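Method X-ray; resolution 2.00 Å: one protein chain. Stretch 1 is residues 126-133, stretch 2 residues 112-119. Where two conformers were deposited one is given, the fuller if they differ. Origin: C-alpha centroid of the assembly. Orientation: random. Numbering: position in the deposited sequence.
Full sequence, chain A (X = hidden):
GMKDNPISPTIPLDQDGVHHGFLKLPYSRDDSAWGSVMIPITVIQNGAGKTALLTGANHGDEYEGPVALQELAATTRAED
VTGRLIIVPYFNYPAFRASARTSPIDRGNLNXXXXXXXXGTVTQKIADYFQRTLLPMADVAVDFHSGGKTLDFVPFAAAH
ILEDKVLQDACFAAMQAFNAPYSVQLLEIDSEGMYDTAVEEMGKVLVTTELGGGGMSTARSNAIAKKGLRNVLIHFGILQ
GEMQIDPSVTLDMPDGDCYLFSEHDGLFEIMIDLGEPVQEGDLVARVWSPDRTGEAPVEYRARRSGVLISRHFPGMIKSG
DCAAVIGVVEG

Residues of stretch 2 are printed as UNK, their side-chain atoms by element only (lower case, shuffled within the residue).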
# COMPACT_ATOMS: atom_id res chain seq x y z
N ILE A 126 -17.28 13.53 15.14
CA ILE A 126 -18.58 13.55 14.45
C ILE A 126 -19.69 13.09 15.40
O ILE A 126 -20.70 13.78 15.57
CB ILE A 126 -18.57 12.71 13.14
CG1 ILE A 126 -17.58 13.31 12.13
CG2 ILE A 126 -19.93 12.67 12.50
CD1 ILE A 126 -17.36 12.43 10.84
N ALA A 127 -19.51 11.92 16.00
CA ALA A 127 -20.50 11.38 16.93
C ALA A 127 -20.79 12.35 18.07
O ALA A 127 -21.95 12.61 18.42
CB ALA A 127 -20.03 10.04 17.49
N ASP A 128 -19.74 12.91 18.65
CA ASP A 128 -19.91 13.83 19.76
C ASP A 128 -20.71 15.09 19.38
O ASP A 128 -21.49 15.61 20.17
CB ASP A 128 -18.55 14.25 20.33
CG ASP A 128 -18.68 15.25 21.44
OD1 ASP A 128 -18.97 14.83 22.59
OD2 ASP A 128 -18.55 16.45 21.14
N TYR A 129 -20.50 15.58 18.17
CA TYR A 129 -21.22 16.76 17.70
C TYR A 129 -22.70 16.43 17.52
O TYR A 129 -23.57 17.25 17.83
CB TYR A 129 -20.61 17.29 16.39
CG TYR A 129 -21.22 18.58 15.93
CD1 TYR A 129 -20.93 19.78 16.56
CD2 TYR A 129 -22.09 18.61 14.87
CE1 TYR A 129 -21.51 20.95 16.14
CE2 TYR A 129 -22.65 19.77 14.44
CZ TYR A 129 -22.38 20.92 15.08
OH TYR A 129 -22.96 22.07 14.63
N PHE A 130 -22.99 15.25 16.98
CA PHE A 130 -24.37 14.82 16.84
C PHE A 130 -25.00 14.58 18.20
O PHE A 130 -26.11 15.03 18.44
CB PHE A 130 -24.50 13.61 15.89
CG PHE A 130 -24.52 14.01 14.42
CD1 PHE A 130 -23.39 14.60 13.84
CD2 PHE A 130 -25.66 13.90 13.67
CE1 PHE A 130 -23.39 15.01 12.56
CE2 PHE A 130 -25.68 14.32 12.35
CZ PHE A 130 -24.54 14.86 11.79
N GLN A 131 -24.29 13.89 19.09
CA GLN A 131 -24.79 13.59 20.44
C GLN A 131 -25.15 14.84 21.25
O GLN A 131 -26.23 14.92 21.82
CB GLN A 131 -23.73 12.82 21.23
CG GLN A 131 -24.13 12.40 22.66
CD GLN A 131 -25.10 11.23 22.70
OE1 GLN A 131 -24.97 10.26 21.94
NE2 GLN A 131 -26.10 11.32 23.57
N ARG A 132 -24.24 15.82 21.28
CA ARG A 132 -24.38 16.96 22.19
C ARG A 132 -24.87 18.25 21.54
O ARG A 132 -25.35 19.13 22.24
CB ARG A 132 -23.05 17.22 22.92
CG ARG A 132 -22.69 16.05 23.87
CD ARG A 132 -21.62 16.42 24.90
NE ARG A 132 -20.40 16.80 24.20
CZ ARG A 132 -19.68 17.90 24.42
NH1 ARG A 132 -19.99 18.74 25.40
NH2 ARG A 132 -18.62 18.13 23.67
N THR A 133 -24.77 18.38 20.22
CA THR A 133 -25.17 19.63 19.58
C THR A 133 -26.38 19.44 18.70
O THR A 133 -27.38 20.12 18.90
CB THR A 133 -24.00 20.28 18.80
OG1 THR A 133 -22.90 20.45 19.69
CG2 THR A 133 -24.40 21.66 18.24
N UNK A 112 -21.29 2.71 15.59
CA UNK A 112 -20.96 2.20 16.93
C UNK A 112 -20.03 3.15 17.71
O UNK A 112 -19.41 2.73 18.67
n UNK A 112 -19.77 -3.82 15.06
n UNK A 112 -21.62 -2.44 15.06
c UNK A 112 -21.10 -0.10 15.78
c UNK A 112 -21.15 -1.60 16.16
c UNK A 112 -20.95 -3.47 14.55
n UNK A 112 -21.46 -4.16 13.55
c UNK A 112 -20.36 0.78 16.81
N UNK A 113 -19.96 4.42 17.29
CA UNK A 113 -19.04 5.39 17.91
C UNK A 113 -19.65 6.26 19.02
O UNK A 113 -18.95 7.07 19.63
c UNK A 113 -18.40 6.28 16.82
N UNK A 114 -20.94 6.08 19.30
CA UNK A 114 -21.67 6.97 20.22
C UNK A 114 -21.44 6.60 21.70
O UNK A 114 -21.27 5.44 22.01
c UNK A 114 -23.58 9.58 16.46
c UNK A 114 -23.09 7.45 17.37
c UNK A 114 -23.73 9.23 18.82
c UNK A 114 -23.20 8.28 16.29
c UNK A 114 -23.15 7.03 19.83
c UNK A 114 -23.85 10.07 17.72
c UNK A 114 -23.38 7.91 18.65
N UNK A 115 -21.37 7.60 22.59
CA UNK A 115 -21.63 9.02 22.39
C UNK A 115 -20.44 9.82 21.80
O UNK A 115 -20.58 11.00 21.55
c UNK A 115 -21.05 8.65 24.65
c UNK A 115 -21.93 9.50 23.79
c UNK A 115 -21.09 7.31 24.01
N UNK A 116 -19.31 9.19 21.55
CA UNK A 116 -18.16 9.88 20.97
C UNK A 116 -17.48 10.78 21.98
O UNK A 116 -17.78 10.75 23.17
N UNK A 117 -16.54 11.56 21.51
CA UNK A 117 -15.85 12.51 22.37
C UNK A 117 -15.27 13.61 21.51
O UNK A 117 -14.88 13.36 20.37
n UNK A 117 -10.17 9.59 23.45
n UNK A 117 -12.08 10.76 24.10
c UNK A 117 -10.77 10.54 24.18
c UNK A 117 -13.78 11.01 22.34
c UNK A 117 -13.02 10.05 23.24
n UNK A 117 -10.04 11.26 25.01
c UNK A 117 -14.76 11.81 23.16
N UNK A 118 -15.20 14.83 22.05
CA UNK A 118 -14.77 16.01 21.29
C UNK A 118 -13.27 16.08 21.04
O UNK A 118 -12.81 16.94 20.26
c UNK A 118 -15.20 17.16 22.18
c UNK A 118 -15.18 16.61 23.57
c UNK A 118 -15.57 15.17 23.45
N UNK A 119 -12.53 15.22 21.72
CA UNK A 119 -11.08 15.16 21.62
C UNK A 119 -10.59 13.80 21.14
O UNK A 119 -9.44 13.47 21.32
c UNK A 119 -10.45 15.50 22.99
c UNK A 119 -10.71 14.44 24.05
o UNK A 119 -9.87 14.29 24.96
o UNK A 119 -11.74 13.73 23.99
O HOH W 1 -20.56 12.97 23.37

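Position 112 carries three carbons, a nitrogen, then a carbon with two more nitrogens. That is a guanidinium on a long chain. It stays out of reach of the helix 126-133. The residue is Arg112.

Position 113 has one side-chain carbon, CB. It points toward the helix and lies 4.2 Å from Ala127 CB. A single carbon identifies Ala113.

Position 114 has one carbon leading to a ring of six carbons, with no oxygen on the ring. Ala127 CB sits over one face of the ring, 3.7 Å from its centroid and 9° off the normal. This is Phe114. The contact is CH-pi. At the ring edge, Gln131 OE1 is 3.5 Å from Phe114 CD2, and Phe130 CB is 4.0 Å from Phe114 CE2.

Position 115 has three carbons that close a ring onto the backbone nitrogen. The peptide bond before it is cis. Gln131 OE1 lies 3.6 Å from its CB. This is Pro115. Its carbonyl faces the helix: Asp128 CA is 3.4 Å from Pro115 O, a CA-H...O contact.

Position 116 has no side-chain atoms. Its CA is 4.5 Å from Asp128 CA, and its backbone lies against Ala127 and Asp128. This is Gly116. Its phi of 75° favours glycine. An ideal CB here would clash, at 2.7 Å from Asp128 N and 2.8 Å from Ala127 CB. The bare backbone lets the chain pass close.

Position 117 again shows three carbons, a nitrogen, and a carbon bearing two nitrogens. Its CB points away from the helix, but its backbone C is 3.5 Å from Asp128 CB. This is Arg117.

Position 118 is a second three-carbon ring closed onto the backbone nitrogen. Its carbons pack against the Asp128 carboxylate and the end of Arg132. This is Pro118. Pro118 CD lies 3.5 Å from Asp128 OD1, and Pro118 CG lies 3.8 Å from Arg132 NH2.

Position 119 has two carbons, the second carrying two oxygens. This short carboxylate is Asp119. It does not reach the helix, but Asp119 OD1 forms a salt bridge with Arg117 NE at 3.0 Å.

The contact works by packing, without a direct hydrogen bond between the stretches. Ala127 is small enough to rest on the Phe114 ring, while Gly116 allows close backbone approach. Asp128 and Arg132 are joined by a salt bridge, with Arg132 NE 2.9 Å from Asp128 OD1. Pro118 packs beside this pair. One water bridges the stretches, donating to Pro115 O at 2.7 Å and to Asp128 OD1 at 2.6 Å. Together the two surfaces bury 413 Å².

Stretch 2, residues 112-119: RAFPGRPD
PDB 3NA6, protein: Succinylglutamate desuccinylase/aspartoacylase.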